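PDB 2HKE: diphosphomevalonate decarboxylase, putative, which probably catalyses the ATP-dependent decarboxylation of (R)-5-diphosphomevalonate to isopentenyl diphosphate, a precursor of isoprenoids and sterols. Local coordinates for residues A[34-38]-A[225-229]; A[50-56]-A[96-102]; A[80-85]-A[139-143]; A[272-277]-A[288-292]; A[279-283]-A[309-313]. The protein carries 1 engineered substitution. The contacts are given in a common frame with arbitrary orientation. Residues are numbered along the deposited sequence.

Interaction 1: A[34-38]-A[225-229]; sequences NDSFS and MKIAS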
# COMPACT_ATOMS: atom_id res chain seq x y z
N ASN A 34 -16.41 -2.40 1.62
CA ASN A 34 -16.15 -3.69 1.00
C ASN A 34 -14.78 -4.19 1.46
O ASN A 34 -13.96 -3.40 1.98
CB ASN A 34 -16.19 -3.57 -0.53
CG ASN A 34 -15.32 -2.44 -1.05
OD1 ASN A 34 -15.80 -1.31 -1.19
ND2 ASN A 34 -13.99 -2.72 -1.28
N ASP A 35 -14.55 -5.47 1.25
CA ASP A 35 -13.24 -6.04 1.52
C ASP A 35 -12.22 -5.46 0.55
O ASP A 35 -12.53 -5.01 -0.55
CB ASP A 35 -13.25 -7.52 1.29
CG ASP A 35 -14.05 -8.33 2.31
OD1 ASP A 35 -14.56 -7.84 3.35
OD2 ASP A 35 -14.15 -9.55 2.02
N SER A 36 -10.95 -5.55 0.94
CA SER A 36 -9.87 -5.24 0.02
C SER A 36 -8.80 -6.32 0.13
O SER A 36 -8.85 -7.12 1.05
CB SER A 36 -9.32 -3.84 0.25
OG SER A 36 -9.03 -3.57 1.61
N PHE A 37 -7.85 -6.33 -0.79
CA PHE A 37 -6.95 -7.45 -0.87
C PHE A 37 -5.66 -6.86 -1.42
O PHE A 37 -5.70 -6.19 -2.46
CB PHE A 37 -7.57 -8.47 -1.87
CG PHE A 37 -7.21 -9.94 -1.62
CD1 PHE A 37 -6.07 -10.34 -0.92
CD2 PHE A 37 -7.99 -10.90 -2.23
CE1 PHE A 37 -5.80 -11.71 -0.77
CE2 PHE A 37 -7.74 -12.26 -2.09
CZ PHE A 37 -6.61 -12.66 -1.36
N SER A 38 -4.53 -7.12 -0.74
CA SER A 38 -3.29 -6.47 -1.12
C SER A 38 -2.13 -7.44 -1.05
O SER A 38 -2.23 -8.53 -0.46
CB SER A 38 -2.99 -5.29 -0.21
OG SER A 38 -2.97 -5.72 1.16
N MET A 225 -13.27 -10.86 -5.13
CA MET A 225 -12.62 -11.49 -3.96
C MET A 225 -12.58 -13.02 -4.12
O MET A 225 -11.57 -13.65 -3.86
CB MET A 225 -13.33 -11.15 -2.65
CG MET A 225 -13.17 -9.66 -2.22
SD MET A 225 -11.45 -9.22 -1.80
CE MET A 225 -11.11 -10.42 -0.50
N LYS A 226 -13.67 -13.59 -4.58
CA LYS A 226 -13.71 -15.05 -4.84
C LYS A 226 -12.77 -15.46 -5.96
O LYS A 226 -12.01 -16.45 -5.81
CB LYS A 226 -15.14 -15.52 -5.12
CG LYS A 226 -15.27 -16.98 -5.57
CD LYS A 226 -16.75 -17.39 -5.68
CE LYS A 226 -16.89 -18.85 -6.16
NZ LYS A 226 -18.33 -19.31 -6.07
N ILE A 227 -12.76 -14.71 -7.06
CA ILE A 227 -11.96 -15.06 -8.23
C ILE A 227 -10.47 -14.86 -7.88
O ILE A 227 -9.65 -15.69 -8.19
CB ILE A 227 -12.28 -14.16 -9.46
CG1 ILE A 227 -13.73 -14.39 -9.94
CG2 ILE A 227 -11.28 -14.39 -10.59
CD1 ILE A 227 -14.27 -13.25 -10.86
N ALA A 228 -10.13 -13.74 -7.26
CA ALA A 228 -8.72 -13.53 -6.85
C ALA A 228 -8.20 -14.59 -5.87
O ALA A 228 -7.10 -15.10 -6.03
CB ALA A 228 -8.51 -12.10 -6.26
N SER A 229 -9.01 -14.95 -4.89
CA SER A 229 -8.64 -15.95 -3.90
C SER A 229 -8.30 -17.29 -4.59
O SER A 229 -7.27 -17.88 -4.32
CB SER A 229 -9.78 -16.12 -2.88
OG SER A 229 -9.91 -14.94 -2.11

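Interaction 2: A[50-56]-A[96-102]; sequences TSVELRD and KKVNIVS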
# COMPACT_ATOMS: atom_id res chain seq x y z
N THR A 50 9.20 3.33 13.37
CA THR A 50 8.75 4.02 14.59
C THR A 50 9.42 3.45 15.82
O THR A 50 9.54 2.24 15.97
CB THR A 50 7.22 3.89 14.81
OG1 THR A 50 6.52 4.53 13.75
CG2 THR A 50 6.75 4.48 16.14
N SER A 51 9.80 4.36 16.71
CA SER A 51 10.30 4.04 18.03
C SER A 51 9.35 4.66 19.04
O SER A 51 8.89 5.79 18.88
CB SER A 51 11.73 4.60 18.23
OG SER A 51 12.69 3.81 17.53
N VAL A 52 9.02 3.91 20.07
CA VAL A 52 8.21 4.46 21.13
C VAL A 52 8.91 4.24 22.48
O VAL A 52 9.59 3.21 22.66
CB VAL A 52 6.77 3.86 21.15
CG1 VAL A 52 6.09 4.06 19.77
CG2 VAL A 52 6.77 2.38 21.54
N GLU A 53 8.72 5.18 23.39
CA GLU A 53 9.23 5.05 24.77
C GLU A 53 8.16 5.41 25.78
O GLU A 53 7.59 6.48 25.69
CB GLU A 53 10.45 5.94 24.96
CG GLU A 53 11.32 5.53 26.17
CD GLU A 53 12.33 6.61 26.59
OE1 GLU A 53 12.61 7.58 25.85
OE2 GLU A 53 12.83 6.48 27.73
N LEU A 54 7.85 4.51 26.71
CA LEU A 54 6.88 4.85 27.77
C LEU A 54 7.59 5.73 28.77
O LEU A 54 8.77 5.54 29.04
CB LEU A 54 6.30 3.62 28.48
CG LEU A 54 5.26 2.76 27.75
CD1 LEU A 54 4.32 2.09 28.74
CD2 LEU A 54 4.44 3.56 26.79
N ARG A 55 6.87 6.73 29.28
CA ARG A 55 7.44 7.74 30.17
C ARG A 55 6.55 7.96 31.40
O ARG A 55 5.30 7.78 31.35
CB ARG A 55 7.59 9.07 29.43
CG ARG A 55 8.49 9.06 28.19
CD ARG A 55 9.97 8.90 28.54
NE ARG A 55 10.46 9.93 29.46
CZ ARG A 55 10.95 11.13 29.12
NH1 ARG A 55 11.06 11.50 27.85
NH2 ARG A 55 11.35 11.97 30.06
N ASP A 56 7.20 8.33 32.50
CA ASP A 56 6.54 8.84 33.72
C ASP A 56 6.85 10.32 33.95
O ASP A 56 6.03 11.06 34.49
CB ASP A 56 7.02 8.04 34.93
CG ASP A 56 6.24 6.78 35.10
OD1 ASP A 56 5.01 6.88 35.34
OD2 ASP A 56 6.85 5.68 34.99
N LYS A 96 0.63 5.72 31.76
CA LYS A 96 1.91 6.18 31.26
C LYS A 96 1.64 7.00 30.01
O LYS A 96 0.70 6.71 29.27
CB LYS A 96 2.81 5.01 30.88
CG LYS A 96 3.08 4.02 31.98
CD LYS A 96 4.19 4.50 32.89
CE LYS A 96 4.45 3.50 34.03
NZ LYS A 96 3.37 3.63 35.07
N LYS A 97 2.48 8.01 29.80
CA LYS A 97 2.52 8.74 28.54
C LYS A 97 3.61 8.11 27.69
O LYS A 97 4.47 7.37 28.17
CB LYS A 97 2.86 10.22 28.75
CG LYS A 97 1.98 10.94 29.75
CD LYS A 97 0.54 11.02 29.30
CE LYS A 97 -0.36 11.42 30.45
NZ LYS A 97 -0.20 10.48 31.59
N VAL A 98 3.57 8.43 26.41
CA VAL A 98 4.49 7.84 25.47
C VAL A 98 5.11 8.92 24.58
O VAL A 98 4.45 9.89 24.21
CB VAL A 98 3.74 6.76 24.65
CG1 VAL A 98 2.54 7.37 23.89
CG2 VAL A 98 4.68 6.02 23.75
N ASN A 99 6.40 8.76 24.29
CA ASN A 99 7.07 9.52 23.23
C ASN A 99 7.12 8.62 22.00
O ASN A 99 7.67 7.54 22.07
CB ASN A 99 8.54 9.87 23.51
CG ASN A 99 8.74 10.73 24.75
OD1 ASN A 99 9.54 10.36 25.62
ND2 ASN A 99 8.09 11.88 24.81
N ILE A 100 6.54 9.08 20.90
CA ILE A 100 6.55 8.38 19.62
C ILE A 100 7.38 9.18 18.64
O ILE A 100 7.17 10.39 18.49
CB ILE A 100 5.12 8.32 19.04
CG1 ILE A 100 4.12 7.72 20.03
CG2 ILE A 100 5.09 7.55 17.72
CD1 ILE A 100 2.70 7.94 19.62
N VAL A 101 8.28 8.49 17.95
CA VAL A 101 9.17 9.11 16.98
C VAL A 101 9.09 8.26 15.73
O VAL A 101 9.36 7.06 15.78
CB VAL A 101 10.62 9.16 17.52
CG1 VAL A 101 11.58 9.68 16.45
CG2 VAL A 101 10.69 9.98 18.81
N SER A 102 8.65 8.87 14.63
CA SER A 102 8.38 8.13 13.43
C SER A 102 9.12 8.74 12.25
O SER A 102 9.20 9.97 12.15
CB SER A 102 6.89 8.15 13.16
OG SER A 102 6.24 7.49 14.20

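Interaction 3: A[80-85]-A[139-143]; sequences SMLLHL and LARLG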
# COMPACT_ATOMS: atom_id res chain seq x y z
N SER A 80 -6.91 8.61 18.37
CA SER A 80 -7.81 7.46 18.26
C SER A 80 -7.10 6.15 18.60
O SER A 80 -7.62 5.30 19.34
CB SER A 80 -8.45 7.41 16.86
OG SER A 80 -9.43 6.38 16.77
N MET A 81 -5.91 5.97 18.05
CA MET A 81 -5.13 4.76 18.33
C MET A 81 -4.80 4.69 19.83
O MET A 81 -5.01 3.66 20.49
CB MET A 81 -3.85 4.74 17.49
CG MET A 81 -4.19 4.55 16.00
SD MET A 81 -2.68 4.83 15.02
CE MET A 81 -1.85 3.29 15.35
N LEU A 82 -4.35 5.80 20.35
CA LEU A 82 -3.95 5.87 21.75
C LEU A 82 -5.08 5.62 22.72
O LEU A 82 -4.91 4.96 23.73
CB LEU A 82 -3.29 7.18 22.04
CG LEU A 82 -1.93 7.42 21.43
CD1 LEU A 82 -1.57 8.91 21.60
CD2 LEU A 82 -0.87 6.55 22.09
N LEU A 83 -6.27 6.11 22.41
CA LEU A 83 -7.45 5.79 23.25
C LEU A 83 -7.75 4.32 23.28
O LEU A 83 -8.02 3.74 24.36
CB LEU A 83 -8.70 6.54 22.74
CG LEU A 83 -8.76 8.04 22.93
CD1 LEU A 83 -9.99 8.57 22.18
CD2 LEU A 83 -8.82 8.43 24.42
N HIS A 84 -7.78 3.69 22.10
CA HIS A 84 -8.06 2.27 22.01
C HIS A 84 -6.94 1.47 22.70
O HIS A 84 -7.20 0.48 23.40
CB HIS A 84 -8.22 1.82 20.58
CG HIS A 84 -8.70 0.42 20.47
ND1 HIS A 84 -9.90 0.01 21.03
CD2 HIS A 84 -8.13 -0.68 19.94
CE1 HIS A 84 -10.05 -1.28 20.83
NE2 HIS A 84 -9.00 -1.73 20.17
N LEU A 85 -5.72 1.94 22.54
CA LEU A 85 -4.57 1.24 23.06
C LEU A 85 -4.67 1.20 24.59
O LEU A 85 -4.51 0.16 25.21
CB LEU A 85 -3.31 1.95 22.61
CG LEU A 85 -1.97 1.46 23.10
CD1 LEU A 85 -1.54 0.15 22.36
CD2 LEU A 85 -0.96 2.62 22.96
N LEU A 139 -5.53 -1.94 15.43
CA LEU A 139 -5.09 -0.61 15.88
C LEU A 139 -4.59 0.23 14.71
O LEU A 139 -4.85 1.43 14.65
CB LEU A 139 -3.98 -0.78 16.91
CG LEU A 139 -3.62 0.50 17.60
CD1 LEU A 139 -4.78 1.05 18.39
CD2 LEU A 139 -2.36 0.29 18.48
N ALA A 140 -3.86 -0.38 13.79
CA ALA A 140 -3.35 0.29 12.60
C ALA A 140 -4.52 0.87 11.78
O ALA A 140 -4.42 1.97 11.29
CB ALA A 140 -2.55 -0.68 11.76
N ARG A 141 -5.64 0.12 11.71
CA ARG A 141 -6.86 0.49 10.97
C ARG A 141 -7.40 1.82 11.42
O ARG A 141 -7.85 2.64 10.61
CB ARG A 141 -7.92 -0.59 11.19
CG ARG A 141 -9.05 -0.52 10.20
CD ARG A 141 -10.27 -1.28 10.66
NE ARG A 141 -10.93 -0.59 11.76
CZ ARG A 141 -11.22 -1.10 12.94
NH1 ARG A 141 -11.01 -2.38 13.24
NH2 ARG A 141 -11.87 -0.36 13.81
N LEU A 142 -7.32 2.06 12.74
CA LEU A 142 -7.74 3.35 13.31
C LEU A 142 -6.95 4.56 12.79
O LEU A 142 -7.43 5.68 12.84
CB LEU A 142 -7.64 3.31 14.84
CG LEU A 142 -8.69 2.41 15.48
CD1 LEU A 142 -8.41 2.32 17.00
CD2 LEU A 142 -10.17 2.82 15.22
N GLY A 143 -5.69 4.32 12.44
CA GLY A 143 -4.81 5.33 11.96
C GLY A 143 -5.01 5.52 10.49
O GLY A 143 -5.13 6.65 10.06
O HOH W 1 -9.67 6.67 14.11

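Interaction 4: A[272-277]-A[288-292]; sequences MIRLVK and LAYTF. With SO4 (sulfate ion), chain D.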
# COMPACT_ATOMS: atom_id res chain seq x y z
N MET A 272 0.99 4.38 -19.63
CA MET A 272 1.43 3.11 -19.01
C MET A 272 0.37 2.05 -19.16
O MET A 272 0.69 0.90 -19.45
CB MET A 272 1.85 3.32 -17.54
CG MET A 272 3.27 3.84 -17.40
SD MET A 272 4.59 2.75 -17.93
CE MET A 272 4.51 1.44 -16.66
N ILE A 273 -0.90 2.43 -19.03
CA ILE A 273 -1.97 1.48 -19.20
C ILE A 273 -1.94 0.98 -20.65
O ILE A 273 -1.96 -0.21 -20.89
CB ILE A 273 -3.32 2.10 -18.87
CG1 ILE A 273 -3.45 2.37 -17.37
CG2 ILE A 273 -4.46 1.25 -19.45
CD1 ILE A 273 -4.68 3.16 -17.02
N ARG A 274 -1.88 1.90 -21.62
CA ARG A 274 -1.83 1.52 -23.02
C ARG A 274 -0.64 0.62 -23.33
O ARG A 274 -0.80 -0.34 -24.11
CB ARG A 274 -1.78 2.76 -23.93
CG ARG A 274 -3.01 3.58 -23.81
CD ARG A 274 -3.28 4.44 -25.05
NE ARG A 274 -2.09 5.16 -25.50
CZ ARG A 274 -1.65 6.28 -24.97
NH1 ARG A 274 -2.29 6.84 -23.96
NH2 ARG A 274 -0.56 6.86 -25.47
N LEU A 275 0.51 0.93 -22.73
CA LEU A 275 1.75 0.16 -22.96
C LEU A 275 1.64 -1.28 -22.43
O LEU A 275 1.99 -2.26 -23.13
CB LEU A 275 2.91 0.88 -22.29
CG LEU A 275 4.30 0.30 -22.50
CD1 LEU A 275 4.60 -0.06 -23.98
CD2 LEU A 275 5.32 1.26 -21.95
N VAL A 276 1.14 -1.42 -21.22
CA VAL A 276 0.98 -2.76 -20.68
C VAL A 276 0.05 -3.55 -21.57
O VAL A 276 0.32 -4.72 -21.90
CB VAL A 276 0.47 -2.72 -19.23
CG1 VAL A 276 0.06 -4.10 -18.75
CG2 VAL A 276 1.53 -2.04 -18.36
N LYS A 277 -1.08 -2.94 -21.95
CA LYS A 277 -2.04 -3.61 -22.81
C LYS A 277 -1.44 -4.04 -24.15
O LYS A 277 -1.66 -5.16 -24.62
CB LYS A 277 -3.25 -2.71 -23.06
CG LYS A 277 -4.15 -2.62 -21.84
CD LYS A 277 -5.31 -1.67 -22.14
CE LYS A 277 -6.27 -1.61 -20.97
NZ LYS A 277 -7.34 -0.61 -21.28
N LEU A 288 1.82 -9.11 -17.87
CA LEU A 288 2.16 -7.91 -17.08
C LEU A 288 0.84 -7.27 -16.68
O LEU A 288 -0.06 -7.18 -17.50
CB LEU A 288 3.03 -6.93 -17.91
CG LEU A 288 3.55 -5.66 -17.25
CD1 LEU A 288 4.46 -6.00 -15.98
CD2 LEU A 288 4.33 -4.79 -18.26
N ALA A 289 0.72 -6.88 -15.40
CA ALA A 289 -0.46 -6.20 -14.91
C ALA A 289 -0.09 -4.88 -14.31
O ALA A 289 1.00 -4.74 -13.73
CB ALA A 289 -1.19 -7.04 -13.81
N TYR A 290 -0.97 -3.89 -14.48
CA TYR A 290 -0.85 -2.57 -13.83
C TYR A 290 -1.90 -2.45 -12.71
O TYR A 290 -2.96 -3.09 -12.76
CB TYR A 290 -1.01 -1.42 -14.83
CG TYR A 290 -2.34 -1.41 -15.53
CD1 TYR A 290 -3.51 -0.95 -14.88
CD2 TYR A 290 -2.45 -1.90 -16.85
CE1 TYR A 290 -4.75 -1.02 -15.55
CE2 TYR A 290 -3.67 -1.93 -17.51
CZ TYR A 290 -4.81 -1.47 -16.86
OH TYR A 290 -6.01 -1.54 -17.55
N THR A 291 -1.60 -1.61 -11.73
CA THR A 291 -2.62 -1.07 -10.86
C THR A 291 -2.19 0.32 -10.41
O THR A 291 -1.02 0.55 -10.20
CB THR A 291 -2.98 -1.99 -9.71
OG1 THR A 291 -4.17 -1.51 -9.10
CG2 THR A 291 -1.89 -2.04 -8.64
N PHE A 292 -3.16 1.22 -10.32
CA PHE A 292 -3.01 2.54 -9.75
C PHE A 292 -3.84 2.61 -8.48
O PHE A 292 -4.94 2.06 -8.45
CB PHE A 292 -3.48 3.63 -10.75
CG PHE A 292 -2.67 3.66 -12.02
CD1 PHE A 292 -2.91 2.72 -13.00
CD2 PHE A 292 -1.64 4.58 -12.21
CE1 PHE A 292 -2.18 2.70 -14.16
CE2 PHE A 292 -0.90 4.55 -13.35
CZ PHE A 292 -1.15 3.61 -14.33
S SO4 D . -1.26 4.52 -28.96
O1 SO4 D . -2.27 5.34 -29.62
O2 SO4 D . -0.50 3.81 -29.97
O3 SO4 D . -0.40 5.41 -28.17
O4 SO4 D . -1.96 3.60 -28.08

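Interaction 5: A[279-283]-A[309-313]; sequences YNAKK and EAVAM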
# COMPACT_ATOMS: atom_id res chain seq x y z
N TYR A 279 1.74 -4.48 -24.83
CA TYR A 279 2.73 -5.54 -24.59
C TYR A 279 2.06 -6.89 -24.48
O TYR A 279 2.48 -7.84 -25.10
CB TYR A 279 3.48 -5.24 -23.31
CG TYR A 279 4.55 -6.23 -22.95
CD1 TYR A 279 5.60 -6.48 -23.83
CD2 TYR A 279 4.53 -6.91 -21.75
CE1 TYR A 279 6.59 -7.34 -23.50
CE2 TYR A 279 5.53 -7.82 -21.41
CZ TYR A 279 6.55 -8.02 -22.30
OH TYR A 279 7.56 -8.93 -21.98
N ASN A 280 1.01 -6.99 -23.70
CA ASN A 280 0.34 -8.25 -23.47
C ASN A 280 -0.24 -8.71 -24.81
O ASN A 280 -0.21 -9.89 -25.13
CB ASN A 280 -0.76 -8.04 -22.45
CG ASN A 280 -0.26 -7.96 -21.02
OD1 ASN A 280 0.85 -8.47 -20.69
ND2 ASN A 280 -1.07 -7.34 -20.15
N ALA A 281 -0.76 -7.76 -25.56
CA ALA A 281 -1.32 -8.07 -26.91
C ALA A 281 -0.25 -8.70 -27.82
O ALA A 281 -0.51 -9.74 -28.47
CB ALA A 281 -1.97 -6.81 -27.51
N LYS A 282 0.95 -8.11 -27.82
CA LYS A 282 2.07 -8.59 -28.64
C LYS A 282 2.60 -9.92 -28.15
O LYS A 282 2.97 -10.79 -28.94
CB LYS A 282 3.25 -7.64 -28.59
CG LYS A 282 3.31 -6.55 -29.52
CD LYS A 282 3.49 -6.96 -31.01
CE LYS A 282 3.65 -5.65 -31.78
NZ LYS A 282 2.96 -5.68 -33.11
N LYS A 283 2.59 -10.11 -26.86
CA LYS A 283 3.01 -11.36 -26.26
C LYS A 283 2.00 -12.45 -26.49
O LYS A 283 2.35 -13.61 -26.51
CB LYS A 283 3.20 -11.17 -24.76
CG LYS A 283 4.37 -10.30 -24.41
CD LYS A 283 5.68 -11.02 -24.48
CE LYS A 283 5.99 -11.76 -23.23
NZ LYS A 283 7.29 -12.47 -23.45
N GLU A 309 12.36 -8.88 -19.43
CA GLU A 309 11.84 -8.41 -20.71
C GLU A 309 10.88 -7.28 -20.49
O GLU A 309 10.91 -6.29 -21.24
CB GLU A 309 11.10 -9.50 -21.50
CG GLU A 309 10.76 -9.08 -22.94
CD GLU A 309 10.06 -10.16 -23.71
OE1 GLU A 309 8.82 -10.30 -23.56
OE2 GLU A 309 10.77 -10.90 -24.44
N ALA A 310 10.01 -7.43 -19.49
CA ALA A 310 9.03 -6.38 -19.20
C ALA A 310 9.71 -5.03 -18.91
O ALA A 310 9.31 -4.00 -19.43
CB ALA A 310 8.06 -6.85 -18.03
N VAL A 311 10.75 -5.05 -18.08
CA VAL A 311 11.45 -3.86 -17.71
C VAL A 311 12.22 -3.29 -18.92
O VAL A 311 12.20 -2.06 -19.15
CB VAL A 311 12.35 -4.08 -16.50
CG1 VAL A 311 13.21 -2.83 -16.24
CG2 VAL A 311 11.52 -4.47 -15.28
N ALA A 312 12.82 -4.16 -19.73
CA ALA A 312 13.47 -3.73 -20.99
C ALA A 312 12.46 -3.01 -21.90
O ALA A 312 12.78 -1.97 -22.52
CB ALA A 312 14.09 -4.93 -21.76
N MET A 313 11.27 -3.58 -22.00
CA MET A 313 10.19 -3.01 -22.82
C MET A 313 9.83 -1.65 -22.29
O MET A 313 9.73 -0.68 -23.04
CB MET A 313 8.99 -3.96 -22.83
CG MET A 313 7.80 -3.48 -23.60
SD MET A 313 6.70 -2.41 -22.62
CE MET A 313 6.13 -3.47 -21.24

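Interaction 1: A[34-38]-A[225-229]
M225 and F37 carry most of this contact, with 83 and 82 Å² covered out of the 245 Å² buried in all; D35 follows with 37 Å². The CA-to-CB bond of M225 points sideways, yet three successive m rotamers fold its thioether back against the strand, so that M225 CE lies 3.6 Å from F37 CD2 and M225 SD 4.0 Å from D35 CB. The sulfur, M225 SD, is 5.0 Å from the centroid of the F37 ring and 64° off the ring normal, an oblique Met-aromatic contact. One turn further along the helix, A228 CB reaches F37 CD2 at 4.2 Å, and S229 OG meets the ring edge at F37 CE2, 3.4 Å away. That hydroxyl is already used within its own helix, donating to M225 O at 2.7 Å. The arrangement joins the two halves of a GHMP-type fold: strand 36-40 belongs to the N-terminal domain, helix 213-234 to the C-terminal one, and the axes of these short segments come within 10.1 Å at 24°. F37 also packs on F16 and stands edge-to-face with F174, while M225 touches I157 as well. The strongest polar partner of D35 lies outside the two segments: its OD1 accepts from K160 N.

Interaction 2: A[50-56]-A[96-102]
Six backbone hydrogen bonds join 50-55 to 97-102 as antiparallel strands, two from each of the hydrogen-bonded pairs S51-V101, E53-N99 and R55-K97. The S51 and E53 pairs are regular: S51 N to V101 O, V101 N to S51 O, E53 N to N99 O and N99 N to E53 O all measure 2.9 Å, with angles of 158-171°. The last pair is less even, with R55 N to K97 O at 2.7 Å but K97 N to R55 O at 3.2 Å and 140°. At the non-hydrogen-bonded positions the outward amides and carbonyls serve other strands: T50 bonds to V8, V52 to V6, V98 and I100 to T62, and I100 also to R64; V98 N donates to D61 OD1.

Side chains add two bonds across the strands. T50 OG1 and S102 OG share one at 3.0 Å, and R55 NH1 donates to N99 OD1 at 2.9 Å, leaving N99 ND2 for T62. S51 OG is satisfied by T7. K96 NZ bonds E92 O and makes a long salt bridge of 3.7 Å to D56 OD1. V52, L54, V98 and I100 share one face, with L54 CD2 3.9 Å from V98 CB. The pairing is thus held chiefly by main-chain bonds in the N-terminal domain's sheet, with a mostly apolar face, whose two hydroxyls, T50 and S102, satisfy each other, turned to its helices and a more polar one opposite.

Interaction 3: A[80-85]-A[139-143]
Between helix 76-86 and helix 136-143 the main protrusion is M81, which fits as a knob into the hollow formed by L139, A140, L142 and G143. Its M81 CG lies 3.8 Å from L142 CB, M81 SD 3.8 Å from G143 CA, and M81 CE 4.3 Å from A140 CA. Glycine makes the fit possible: an ideal CB on G143 would lie 2.8 Å from M81 SD, a clash. From the other helix, L139 presses back with L139 CD1 at 3.4 Å from M81 O and 3.9 Å from M81 CB, while L139 CD2 meets L85 CD1 at 4.0 Å. L142 pushes between S80 and H84, where L142 CD1 comes within 3.6 Å of H84 CB and 3.9 Å of S80 O. No direct hydrogen bond crosses the interface, but a water fills the gap beside S80, accepting from S80 OG at 2.7 Å and donating to L142 O at 2.8 Å. These short segments' axes come within 8.9 Å at 154°, burying 369 Å². Helix 114-130 lines the same core, touching M81 through Y119 and L139 through S123 and I127. This near-antiparallel pair, one methionine knob in a glycine-opened hollow, belongs to the N-terminal GHMP domain's helical layer.

Interaction 4: A[272-277]-A[288-292]
An isoleucine carbon sits almost squarely over a tyrosine ring: I273 CG1 is 4.0 Å from the centroid of the Y290 ring and only 8° off its normal, a CH-pi contact. The same I273 CG1 lies 3.5 Å from F292 CE1, so it lodges against two aromatic residues. Y290, with 93 Å² covered, is also approached at its edge, by V276 CG1 at 3.8 Å from Y290 CD2 and by the K277 methylene carbon CE at 3.4 Å from Y290 OH. The phenol's polar partner is D249, outside both segments. V276, covered by 87 Å², completes the apolar seam, V276 CG2 meeting L288 CD2 at 3.9 Å; V276 CG1 also comes within 3.3 Å of the backbone carbonyl L288 O. R274 points away from the strand and holds a sulfate, probably from the crystallisation liquor, with R274 NE to SO4 O4 at 3.0 Å; D350 N binds the same ion. Segment axes approach to 8.4 Å at 162°, nearly antiparallel. Strand 288-291 is one of two edge strands of the C-terminal domain's five-stranded sheet, paired with 298-303; helix 267-283 lies against it, with helix 307-317 touching M272, L275 and L288, and helix 237-256 touching I273, A289, Y290 and F292.

Interaction 5: A[279-283]-A[309-313]
Polar contacts converge on one carboxylate oxygen, E309 OE1. Y279 OH donates to it in a very short hydrogen bond of 2.4 Å, and K283 NZ forms a salt bridge and hydrogen bond with the same E309 OE1 at 2.7 Å. The two donors stand four residues apart, one helical turn, on the same side of their helix (K283 N bonds Y279 O at 2.9 Å), so the acidic side chain can meet both. E309 reaches them through an extended chain, with chi1 and chi2 both t, and its CA-to-CB bond points toward the other helix. This contact links two helices of the C-terminal GHMP domain: Y279 lies near the end of helix 267-283 and E309 near the start of helix 307-317, with strands 288-291 and 298-303 intervening in the chain. The axes of these short segments come no nearer than 12.5 Å, at 126°, a separation bridged by long side chains.

Aromatic and apolar contacts make up the rest. M313 CE sits over one face of the Y279 ring, 4.0 Å from its centroid and 25° off the normal, a CH-pi contact, with M313 CE to Y279 CG at 3.6 Å. The sulfur, M313 SD, is 4.9 Å from the same centroid at 33°, an oblique Met-aromatic contact. A310 CB adds a looser touch at 4.3 Å from Y279 CE2. Y345 stands edge-to-face with the Y279 ring and also touches K283 and E309.

The five contacts fall into two touching pairs and one junction. Interactions 2 and 3 share the N-terminal domain, their centres 15 Å apart, where V98 CG1 of the sheet packs on L82 CD2 of the helix at 3.9 Å. Interactions 4 and 5 form the tighter pair in the C-terminal domain, centres 10 Å apart, both using helix 267-283; N280 ND2 lies 2.8 Å from L288 O, a probable hydrogen bond, and M313 CE packs on L288 CD2 at 3.7 Å. Interaction 1 spans the two domains, its centre 25 Å from that of interaction 3 and 20 Å from that of interaction 4. The sulfate lies across helix 272-277 from the strand, on R274, and marks no active site.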